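Local coordinates for virulence sensor protein BvgS (Bordetella pertussis, PDB 6ZJ8), which acts as a sensor histidine kinase of virulence signalling, its PAS domain probably taking part in passing the signal to the kinase, at residues 38-43 with 129-134; 85-90 with 105-110; 96-101 with 117-122. All blocks are in the same frame, centred on the assembly; numbering follows the deposited sequence.

Overall arrangement
All three contacts lie in one PAS domain, and each reaches its five-stranded antiparallel sheet. Contact 1 pairs strands 37-41 and 128-137 inside the sheet and is partly buried; contact 3 pairs strands 99-107 and 110-122 at the sheet's edge and is largely a surface contact. Their centres are about 9 Å apart, and strands 110-122 and 128-137 are neighbours. Both rest on backbone hydrogen bonds, four in contact 1, with a fifth, weak one, and two in contact 3. Contact 2 is buried, its centre about 18 Å from that of contact 1, though L88 and L89 touch Y38 and R40. It has no hydrogen bond between its segments: the end of helix 79-87 packs mainly by apolar side chains against the far end of strand 99-107.

Contact 1 of 3, residues 38-43 with 129-134; sequences YVRDKE and KGIIGG
Strands 37-41 and 128-137 are antiparallel neighbours in the PAS-fold sheet, where the first strand in the chain lies beside the last. Their backbones are joined in two hydrogen-bonded pairs. Y38 and G133 exchange bonds in both directions, Y38 N to G133 O at 2.7 Å, with each donor lifted out of the carbonyl plane. R40 and I131 do the same, here with the N-H directed nearly along the C=O axis; I131 N to R40 O measures 2.7 Å. Beyond the strand end, K42 N adds a weak, bent bond to K129 O.

The side chains divide between the two faces. V39 and I132 run side by side on one, CG2 of V39 meeting CG1 of I132 at 4.1 Å, with Y121 of the next strand touching both. On the other face, I131 CG1 takes the crowded position between backbone N and carbonyl carbon (chi1 57°), and its CD1 reaches both the edge of the Y38 ring and the edge of the R40 guanidinium.

Y38 adopts the same crowded first torsion (57°), which swings the ring back across the partner strand. Its face covers the backbone of G133, a residue with no side chain to obstruct it, and G133 CA makes a CH-pi contact 3.9 Å from the Y38 ring centroid.

Contact 2 of 3, residues 85-90 with 105-110; sequences HEFLLT and VTLHGR
F87 turns one face of its ring to V105, whose CG1 methyl sits over it, displaced toward the rim. This is a CH-pi contact, with V105 CG1 3.7 Å from the F87 centroid and 25° off the ring normal; the closest ring atom is F87 CE1, 3.4 Å from V105 CG1. The methyl gets there because CG1 of V105 is anti to the backbone N, while the F87 ring is carried by a CG anti to its own carbonyl carbon. L107, two residues further along the strand, crosses F87 at about a right angle, bringing its CD2 to 3.9 Å from F87 CE1. V105 and L107 therefore meet the same end of the ring, through CE1 and CZ.

The contact ties the C-terminal end of helix 79-87 to strand 99-107 of the PAS-fold sheet, where the strand runs into the type I' turn, of which L107 is the first residue and which leads into strand 110-122. Other parts of the fold gather round F87: W135 meets its ring with planes inclined by about 35°, and F57 of helix 51-57 meets it at about 90°.

The extended E86 chain crosses V105 obliquely, and E86 is partly exposed where F87 and V105 are buried. Its CB packs on V105 CG1 at 3.8 Å, and its carboxylate atom OE2 touches that same methyl. OE2 of E86 also comes to 3.4 Å from T106 O, but both are acceptors and no bond forms. The other carboxylate oxygen, OE1, has a long, weak ion pair with R82. The second methyl of V105, CG2, rests against the main chain of E86, 3.9 Å from E86 O.

Contact 3 of 3, residues 96-101 with 117-122; sequences REPRFE and WTIPYG
The beta hairpin of strands 99-107 and 110-122 forms one edge of the PAS-domain sheet, and this contact lies at its open end, away from the turn. R99 and T118 are the hydrogen-bonded pair. R99 N donates to T118 O at 3.0 Å in the carbonyl plane, nearly straight at 167°; the return bond, T118 N to R99 O at 3.1 Å, comes from above the plane and is more bent. Non-classical CA-H...O contacts flank them, P98 CA to T118 O and W117 CA to R99 O.

On one face R99 and T118 lie side by side, with T118 OG1 in the crowded position between N and carbonyl carbon (chi1 60°) and 3.4 Å from R99 CB. The R99 chain bends at chi3, and its guanidinium turns from T118 to E101: NH2 of R99 forms a salt bridge of 3.0 Å with E101 OE1. NH1 of R99 has a weak hydrogen bond to T90 O, so the group links the strand to the loop after helix 79-87.

The other face carries F100 and W117, which cross obliquely. Only CB of W117 touches the phenyl group, at 3.7 Å from F100 CD1, because the indole leads away from F100.

Beyond the start of strand 99-107 the packing goes on through two prolines, P98 in the preceding segment and P120 on the partner strand. P98 CB meets I119 CD1 at 3.5 Å, and P120 lays its CG against the R96-E97 peptide. The hydrogen-bonded pair R99-T118 next to the non-hydrogen-bonded pair F100-W117, with their side chains on opposite faces, is the alternation of an antiparallel hairpin, here on the edge of the PAS sheet.

Contact 1 of 3, residues 38-43 with 129-134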
loop_
_atom_site.group_PDB
_atom_site.type_symbol
_atom_site.label_atom_id
_atom_site.label_comp_id
_atom_site.label_asym_id
_atom_site.label_seq_id
_atom_site.Cartn_x
_atom_site.Cartn_y
_atom_site.Cartn_z
ATOM N N TYR A 38 -1.255 -4.136 -0.780
ATOM C CA TYR A 38 -2.697 -4.308 -0.846
ATOM C C TYR A 38 -3.047 -5.086 -2.106
ATOM O O TYR A 38 -2.214 -5.288 -2.994
ATOM C CB TYR A 38 -3.425 -2.960 -0.848
ATOM C CG TYR A 38 -2.992 -2.059 -1.984
ATOM C CD1 TYR A 38 -3.597 -2.140 -3.233
ATOM C CD2 TYR A 38 -1.966 -1.140 -1.813
ATOM C CE1 TYR A 38 -3.196 -1.321 -4.277
ATOM C CE2 TYR A 38 -1.559 -0.320 -2.850
ATOM C CZ TYR A 38 -2.174 -0.416 -4.078
ATOM O OH TYR A 38 -1.764 0.402 -5.106
ATOM N N VAL A 39 -4.301 -5.522 -2.175
ATOM C CA VAL A 39 -4.861 -6.146 -3.366
ATOM C C VAL A 39 -6.230 -5.534 -3.617
ATOM O O VAL A 39 -7.087 -5.535 -2.726
ATOM C CB VAL A 39 -4.969 -7.675 -3.224
ATOM C CG1 VAL A 39 -5.621 -8.270 -4.458
ATOM C CG2 VAL A 39 -3.595 -8.279 -2.995
ATOM N N ARG A 40 -6.433 -5.015 -4.825
ATOM C CA ARG A 40 -7.670 -4.352 -5.210
ATOM C C ARG A 40 -8.227 -5.027 -6.455
ATOM O O ARG A 40 -7.498 -5.234 -7.430
ATOM C CB ARG A 40 -7.423 -2.861 -5.460
ATOM C CG ARG A 40 -8.610 -2.113 -6.022
ATOM C CD ARG A 40 -8.509 -0.619 -5.751
ATOM N NE ARG A 40 -7.224 -0.052 -6.150
ATOM C CZ ARG A 40 -6.982 1.252 -6.250
ATOM N NH1 ARG A 40 -7.941 2.133 -5.989
ATOM N NH2 ARG A 40 -5.783 1.681 -6.618
ATOM N N ASP A 41 -9.513 -5.370 -6.419
ATOM C CA ASP A 41 -10.128 -6.082 -7.528
ATOM C C ASP A 41 -10.391 -5.125 -8.690
ATOM O O ASP A 41 -10.048 -3.940 -8.650
ATOM C CB ASP A 41 -11.413 -6.775 -7.072
ATOM C CG ASP A 41 -12.533 -5.800 -6.748
ATOM O OD1 ASP A 41 -12.324 -4.573 -6.843
ATOM O OD2 ASP A 41 -13.633 -6.270 -6.394
ATOM N N LYS A 42 -11.015 -5.655 -9.745
ATOM C CA LYS A 42 -11.294 -4.850 -10.930
ATOM C C LYS A 42 -12.220 -3.687 -10.597
ATOM O O LYS A 42 -11.982 -2.548 -11.015
ATOM C CB LYS A 42 -11.905 -5.732 -12.023
ATOM C CG LYS A 42 -12.342 -4.977 -13.275
ATOM C CD LYS A 42 -12.962 -5.913 -14.305
ATOM C CE LYS A 42 -13.562 -5.134 -15.468
ATOM N NZ LYS A 42 -14.154 -6.022 -16.510
ATOM N N GLU A 43 -13.289 -3.957 -9.850
ATOM C CA GLU A 43 -14.260 -2.924 -9.493
ATOM C C GLU A 43 -13.742 -1.957 -8.424
ATOM O O GLU A 43 -14.515 -1.102 -7.971
ATOM C CB GLU A 43 -15.564 -3.571 -9.017
ATOM C CG GLU A 43 -16.318 -4.347 -10.095
ATOM C CD GLU A 43 -15.826 -5.774 -10.260
ATOM O OE1 GLU A 43 -15.040 -6.240 -9.409
ATOM O OE2 GLU A 43 -16.231 -6.433 -11.240
ATOM N N LYS A 129 -8.453 -9.617 -13.242
ATOM C CA LYS A 129 -9.341 -9.602 -12.090
ATOM C C LYS A 129 -8.999 -8.542 -11.052
ATOM O O LYS A 129 -9.883 -8.167 -10.275
ATOM C CB LYS A 129 -9.346 -10.976 -11.399
ATOM C CG LYS A 129 -9.847 -12.115 -12.278
ATOM C CD LYS A 129 -11.308 -11.933 -12.667
ATOM C CE LYS A 129 -11.767 -13.022 -13.621
ATOM N NZ LYS A 129 -13.128 -12.751 -14.161
ATOM N N GLY A 130 -7.768 -8.051 -11.013
ATOM C CA GLY A 130 -7.427 -7.017 -10.055
ATOM C C GLY A 130 -5.980 -6.605 -10.192
ATOM O O GLY A 130 -5.308 -6.932 -11.173
ATOM N N ILE A 131 -5.509 -5.875 -9.185
ATOM C CA ILE A 131 -4.127 -5.424 -9.119
ATOM C C ILE A 131 -3.585 -5.700 -7.725
ATOM O O ILE A 131 -4.307 -5.580 -6.729
ATOM C CB ILE A 131 -3.989 -3.924 -9.457
ATOM C CG1 ILE A 131 -4.860 -3.075 -8.528
ATOM C CG2 ILE A 131 -4.358 -3.672 -10.912
ATOM C CD1 ILE A 131 -4.198 -1.788 -8.097
ATOM N N ILE A 132 -2.319 -6.087 -7.661
ATOM C CA ILE A 132 -1.553 -6.108 -6.422
ATOM C C ILE A 132 -0.692 -4.854 -6.411
ATOM O O ILE A 132 -0.104 -4.491 -7.437
ATOM C CB ILE A 132 -0.691 -7.379 -6.316
ATOM C CG1 ILE A 132 -1.553 -8.635 -6.485
ATOM C CG2 ILE A 132 0.025 -7.415 -4.976
ATOM C CD1 ILE A 132 -0.885 -9.733 -7.296
ATOM N N GLY A 133 -0.624 -4.181 -5.268
ATOM C CA GLY A 133 0.111 -2.933 -5.221
ATOM C C GLY A 133 0.592 -2.600 -3.827
ATOM O O GLY A 133 0.345 -3.329 -2.863
ATOM N N GLY A 134 1.289 -1.473 -3.742
ATOM C CA GLY A 134 1.825 -1.004 -2.483
ATOM C C GLY A 134 2.809 0.119 -2.727
ATOM O O GLY A 134 2.869 0.691 -3.818
#

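Contact 2 of 3, residues 85-90 with 105-110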
loop_
_atom_site.group_PDB
_atom_site.type_symbol
_atom_site.label_atom_id
_atom_site.label_comp_id
_atom_site.label_asym_id
_atom_site.label_seq_id
_atom_site.Cartn_x
_atom_site.Cartn_y
_atom_site.Cartn_z
ATOM N N HIS A 85 -5.913 7.843 -1.223
ATOM C CA HIS A 85 -5.819 8.124 -2.651
ATOM C C HIS A 85 -4.422 8.596 -3.031
ATOM O O HIS A 85 -3.916 8.266 -4.110
ATOM C CB HIS A 85 -6.861 9.169 -3.049
ATOM C CG HIS A 85 -6.979 9.368 -4.528
ATOM N ND1 HIS A 85 -6.570 10.524 -5.158
ATOM C CD2 HIS A 85 -7.452 8.556 -5.502
ATOM C CE1 HIS A 85 -6.790 10.416 -6.456
ATOM N NE2 HIS A 85 -7.324 9.231 -6.691
ATOM N N GLU A 86 -3.777 9.366 -2.151
ATOM C CA GLU A 86 -2.447 9.882 -2.455
ATOM C C GLU A 86 -1.424 8.756 -2.566
ATOM O O GLU A 86 -0.560 8.780 -3.452
ATOM C CB GLU A 86 -2.033 10.894 -1.385
ATOM C CG GLU A 86 -2.871 12.170 -1.404
ATOM C CD GLU A 86 -2.669 13.038 -0.174
ATOM O OE1 GLU A 86 -3.533 13.901 0.091
ATOM O OE2 GLU A 86 -1.653 12.857 0.532
ATOM N N PHE A 87 -1.510 7.755 -1.689
ATOM C CA PHE A 87 -0.542 6.666 -1.714
ATOM C C PHE A 87 -0.798 5.682 -2.847
ATOM O O PHE A 87 0.137 5.014 -3.302
ATOM C CB PHE A 87 -0.556 5.915 -0.382
ATOM C CG PHE A 87 0.058 6.681 0.748
ATOM C CD1 PHE A 87 -0.709 7.532 1.522
ATOM C CD2 PHE A 87 1.405 6.549 1.039
ATOM C CE1 PHE A 87 -0.143 8.237 2.567
ATOM C CE2 PHE A 87 1.976 7.249 2.082
ATOM C CZ PHE A 87 1.203 8.094 2.846
ATOM N N LEU A 88 -2.042 5.568 -3.302
ATOM C CA LEU A 88 -2.380 4.635 -4.363
ATOM C C LEU A 88 -2.123 5.269 -5.725
ATOM O O LEU A 88 -1.815 6.457 -5.843
ATOM C CB LEU A 88 -3.841 4.203 -4.247
ATOM C CG LEU A 88 -4.225 3.582 -2.904
ATOM C CD1 LEU A 88 -5.730 3.487 -2.790
ATOM C CD2 LEU A 88 -3.593 2.214 -2.742
ATOM N N LEU A 89 -2.255 4.454 -6.765
ATOM C CA LEU A 89 -2.112 4.898 -8.141
ATOM C C LEU A 89 -3.477 4.931 -8.817
ATOM O O LEU A 89 -4.382 4.169 -8.465
ATOM C CB LEU A 89 -1.166 3.984 -8.921
ATOM C CG LEU A 89 0.288 3.966 -8.446
ATOM C CD1 LEU A 89 1.131 3.085 -9.352
ATOM C CD2 LEU A 89 0.858 5.375 -8.389
ATOM N N THR A 90 -3.612 5.827 -9.790
ATOM C CA THR A 90 -4.873 5.977 -10.502
ATOM C C THR A 90 -5.219 4.693 -11.251
ATOM O O THR A 90 -4.347 3.893 -11.606
ATOM C CB THR A 90 -4.795 7.156 -11.476
ATOM O OG1 THR A 90 -4.225 8.290 -10.812
ATOM C CG2 THR A 90 -6.181 7.524 -11.982
ATOM N N VAL A 105 4.225 12.489 -0.493
ATOM C CA VAL A 105 2.889 12.442 0.082
ATOM C C VAL A 105 2.955 13.019 1.485
ATOM O O VAL A 105 3.895 12.739 2.238
ATOM C CB VAL A 105 2.321 11.009 0.112
ATOM C CG1 VAL A 105 0.997 10.984 0.861
ATOM C CG2 VAL A 105 2.144 10.484 -1.299
ATOM N N THR A 106 1.956 13.822 1.835
ATOM C CA THR A 106 1.899 14.505 3.119
ATOM C C THR A 106 0.782 13.900 3.956
ATOM O O THR A 106 -0.361 13.805 3.500
ATOM C CB THR A 106 1.676 16.006 2.928
ATOM O OG1 THR A 106 2.726 16.542 2.110
ATOM C CG2 THR A 106 1.671 16.722 4.267
ATOM N N LEU A 107 1.118 13.503 5.180
ATOM C CA LEU A 107 0.182 12.808 6.054
ATOM C C LEU A 107 0.652 12.990 7.488
ATOM O O LEU A 107 1.827 12.761 7.788
ATOM C CB LEU A 107 0.103 11.317 5.699
ATOM C CG LEU A 107 -0.751 10.439 6.616
ATOM C CD1 LEU A 107 -2.223 10.762 6.448
ATOM C CD2 LEU A 107 -0.482 8.968 6.337
ATOM N N HIS A 108 -0.263 13.399 8.366
ATOM C CA HIS A 108 0.049 13.576 9.783
ATOM C C HIS A 108 1.158 14.609 9.973
ATOM O O HIS A 108 2.032 14.461 10.831
ATOM C CB HIS A 108 0.441 12.243 10.427
ATOM C CG HIS A 108 -0.592 11.170 10.276
ATOM N ND1 HIS A 108 -0.269 9.830 10.242
ATOM C CD2 HIS A 108 -1.939 11.237 10.158
ATOM C CE1 HIS A 108 -1.373 9.117 10.105
ATOM N NE2 HIS A 108 -2.401 9.946 10.052
ATOM N N GLY A 109 1.128 15.659 9.156
ATOM C CA GLY A 109 2.119 16.711 9.224
ATOM C C GLY A 109 3.492 16.345 8.710
ATOM O O GLY A 109 4.403 17.179 8.788
ATOM N N ARG A 110 3.678 15.135 8.185
ATOM C CA ARG A 110 4.969 14.660 7.705
ATOM C C ARG A 110 4.869 14.342 6.219
ATOM O O ARG A 110 3.925 13.672 5.788
ATOM C CB ARG A 110 5.423 13.417 8.488
ATOM C CG ARG A 110 6.405 13.722 9.612
ATOM C CD ARG A 110 6.729 12.508 10.486
ATOM N NE ARG A 110 6.768 11.254 9.737
ATOM C CZ ARG A 110 5.878 10.269 9.853
ATOM N NH1 ARG A 110 4.859 10.366 10.698
ATOM N NH2 ARG A 110 6.014 9.174 9.120
#

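Contact 3 of 3, residues 96-101 with 117-122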
loop_
_atom_site.group_PDB
_atom_site.type_symbol
_atom_site.label_atom_id
_atom_site.label_comp_id
_atom_site.label_asym_id
_atom_site.label_seq_id
_atom_site.Cartn_x
_atom_site.Cartn_y
_atom_site.Cartn_z
ATOM N N ARG A 96 -2.400 -3.922 -18.515
ATOM C CA ARG A 96 -1.917 -5.292 -18.419
ATOM C C ARG A 96 -0.436 -5.375 -18.074
ATOM O O ARG A 96 0.152 -6.457 -18.171
ATOM C CB ARG A 96 -2.172 -6.031 -19.734
ATOM C CG ARG A 96 -3.623 -6.047 -20.173
ATOM C CD ARG A 96 -3.787 -6.820 -21.470
ATOM N NE ARG A 96 -5.150 -6.751 -21.989
ATOM C CZ ARG A 96 -6.128 -7.590 -21.660
ATOM N NH1 ARG A 96 -5.910 -8.581 -20.805
ATOM N NH2 ARG A 96 -7.332 -7.436 -22.194
ATOM N N GLU A 97 0.180 -4.267 -17.675
ATOM C CA GLU A 97 1.612 -4.209 -17.435
ATOM C C GLU A 97 1.884 -3.543 -16.096
ATOM O O GLU A 97 1.106 -2.692 -15.653
ATOM C CB GLU A 97 2.311 -3.434 -18.563
ATOM C CG GLU A 97 3.817 -3.619 -18.621
ATOM C CD GLU A 97 4.408 -3.179 -19.947
ATOM O OE1 GLU A 97 3.643 -2.715 -20.819
ATOM O OE2 GLU A 97 5.639 -3.303 -20.120
ATOM N N PRO A 98 2.970 -3.920 -15.417
ATOM C CA PRO A 98 3.293 -3.268 -14.143
ATOM C C PRO A 98 3.434 -1.761 -14.293
ATOM O O PRO A 98 3.798 -1.247 -15.353
ATOM C CB PRO A 98 4.626 -3.913 -13.745
ATOM C CG PRO A 98 4.584 -5.256 -14.378
ATOM C CD PRO A 98 3.865 -5.061 -15.686
ATOM N N ARG A 99 3.138 -1.054 -13.204
ATOM C CA ARG A 99 3.281 0.392 -13.132
ATOM C C ARG A 99 4.197 0.763 -11.974
ATOM O O ARG A 99 4.225 0.088 -10.940
ATOM C CB ARG A 99 1.928 1.084 -12.945
ATOM C CG ARG A 99 1.093 1.202 -14.204
ATOM C CD ARG A 99 -0.173 1.994 -13.924
ATOM N NE ARG A 99 0.122 3.375 -13.546
ATOM C CZ ARG A 99 -0.731 4.184 -12.927
ATOM N NH1 ARG A 99 -1.940 3.756 -12.595
ATOM N NH2 ARG A 99 -0.370 5.425 -12.628
ATOM N N PHE A 100 4.942 1.852 -12.155
ATOM C CA PHE A 100 5.849 2.354 -11.133
ATOM C C PHE A 100 5.853 3.874 -11.165
ATOM O O PHE A 100 6.012 4.476 -12.231
ATOM C CB PHE A 100 7.270 1.823 -11.342
ATOM C CG PHE A 100 7.368 0.328 -11.299
ATOM C CD1 PHE A 100 7.518 -0.333 -10.091
ATOM C CD2 PHE A 100 7.311 -0.418 -12.464
ATOM C CE1 PHE A 100 7.608 -1.710 -10.047
ATOM C CE2 PHE A 100 7.402 -1.795 -12.428
ATOM C CZ PHE A 100 7.551 -2.443 -11.218
ATOM N N GLU A 101 5.677 4.484 -9.994
ATOM C CA GLU A 101 5.737 5.930 -9.851
ATOM C C GLU A 101 6.349 6.262 -8.498
ATOM O O GLU A 101 6.377 5.430 -7.587
ATOM C CB GLU A 101 4.352 6.578 -9.977
ATOM C CG GLU A 101 3.817 6.620 -11.398
ATOM C CD GLU A 101 2.785 7.712 -11.600
ATOM O OE1 GLU A 101 1.576 7.405 -11.560
ATOM O OE2 GLU A 101 3.185 8.881 -11.789
ATOM N N TRP A 117 3.866 1.168 -6.667
ATOM C CA TRP A 117 3.896 0.110 -7.668
ATOM C C TRP A 117 2.566 -0.629 -7.696
ATOM O O TRP A 117 1.844 -0.681 -6.697
ATOM C CB TRP A 117 5.036 -0.875 -7.385
ATOM C CG TRP A 117 4.920 -1.532 -6.045
ATOM C CD1 TRP A 117 5.353 -1.036 -4.852
ATOM C CD2 TRP A 117 4.328 -2.804 -5.760
ATOM N NE1 TRP A 117 5.069 -1.920 -3.841
ATOM C CE2 TRP A 117 4.439 -3.016 -4.373
ATOM C CE3 TRP A 117 3.715 -3.787 -6.544
ATOM C CZ2 TRP A 117 3.963 -4.168 -3.751
ATOM C CZ3 TRP A 117 3.241 -4.931 -5.926
ATOM C CH2 TRP A 117 3.369 -5.113 -4.543
ATOM N N THR A 118 2.251 -1.203 -8.859
ATOM C CA THR A 118 1.087 -2.063 -9.007
ATOM C C THR A 118 1.387 -3.135 -10.045
ATOM O O THR A 118 2.059 -2.869 -11.046
ATOM C CB THR A 118 -0.167 -1.282 -9.426
ATOM O OG1 THR A 118 0.061 -0.636 -10.684
ATOM C CG2 THR A 118 -0.534 -0.241 -8.379
ATOM N N ILE A 119 0.884 -4.346 -9.798
ATOM C CA ILE A 119 1.016 -5.463 -10.718
ATOM C C ILE A 119 -0.389 -5.997 -10.997
ATOM O O ILE A 119 -1.093 -6.375 -10.055
ATOM C CB ILE A 119 1.904 -6.588 -10.163
ATOM C CG1 ILE A 119 3.272 -6.055 -9.725
ATOM C CG2 ILE A 119 2.080 -7.684 -11.208
ATOM C CD1 ILE A 119 4.221 -5.814 -10.866
ATOM N N PRO A 120 -0.840 -6.054 -12.242
ATOM C CA PRO A 120 -2.138 -6.676 -12.521
ATOM C C PRO A 120 -2.022 -8.189 -12.637
ATOM O O PRO A 120 -0.958 -8.747 -12.914
ATOM C CB PRO A 120 -2.564 -6.046 -13.852
ATOM C CG PRO A 120 -1.309 -5.491 -14.472
ATOM C CD PRO A 120 -0.180 -5.592 -13.477
ATOM N N TYR A 121 -3.154 -8.854 -12.409
ATOM C CA TYR A 121 -3.211 -10.308 -12.428
ATOM C C TYR A 121 -4.543 -10.755 -13.012
ATOM O O TYR A 121 -5.499 -9.980 -13.100
ATOM C CB TYR A 121 -3.035 -10.902 -11.023
ATOM C CG TYR A 121 -4.169 -10.571 -10.080
ATOM C CD1 TYR A 121 -5.313 -11.358 -10.036
ATOM C CD2 TYR A 121 -4.100 -9.470 -9.237
ATOM C CE1 TYR A 121 -6.353 -11.059 -9.183
ATOM C CE2 TYR A 121 -5.137 -9.163 -8.378
ATOM C CZ TYR A 121 -6.261 -9.962 -8.355
ATOM O OH TYR A 121 -7.299 -9.664 -7.501
ATOM N N GLY A 122 -4.596 -12.032 -13.403
ATOM C CA GLY A 122 -5.808 -12.614 -13.935
ATOM C C GLY A 122 -5.947 -14.059 -13.500
ATOM O O GLY A 122 -5.029 -14.647 -12.925
#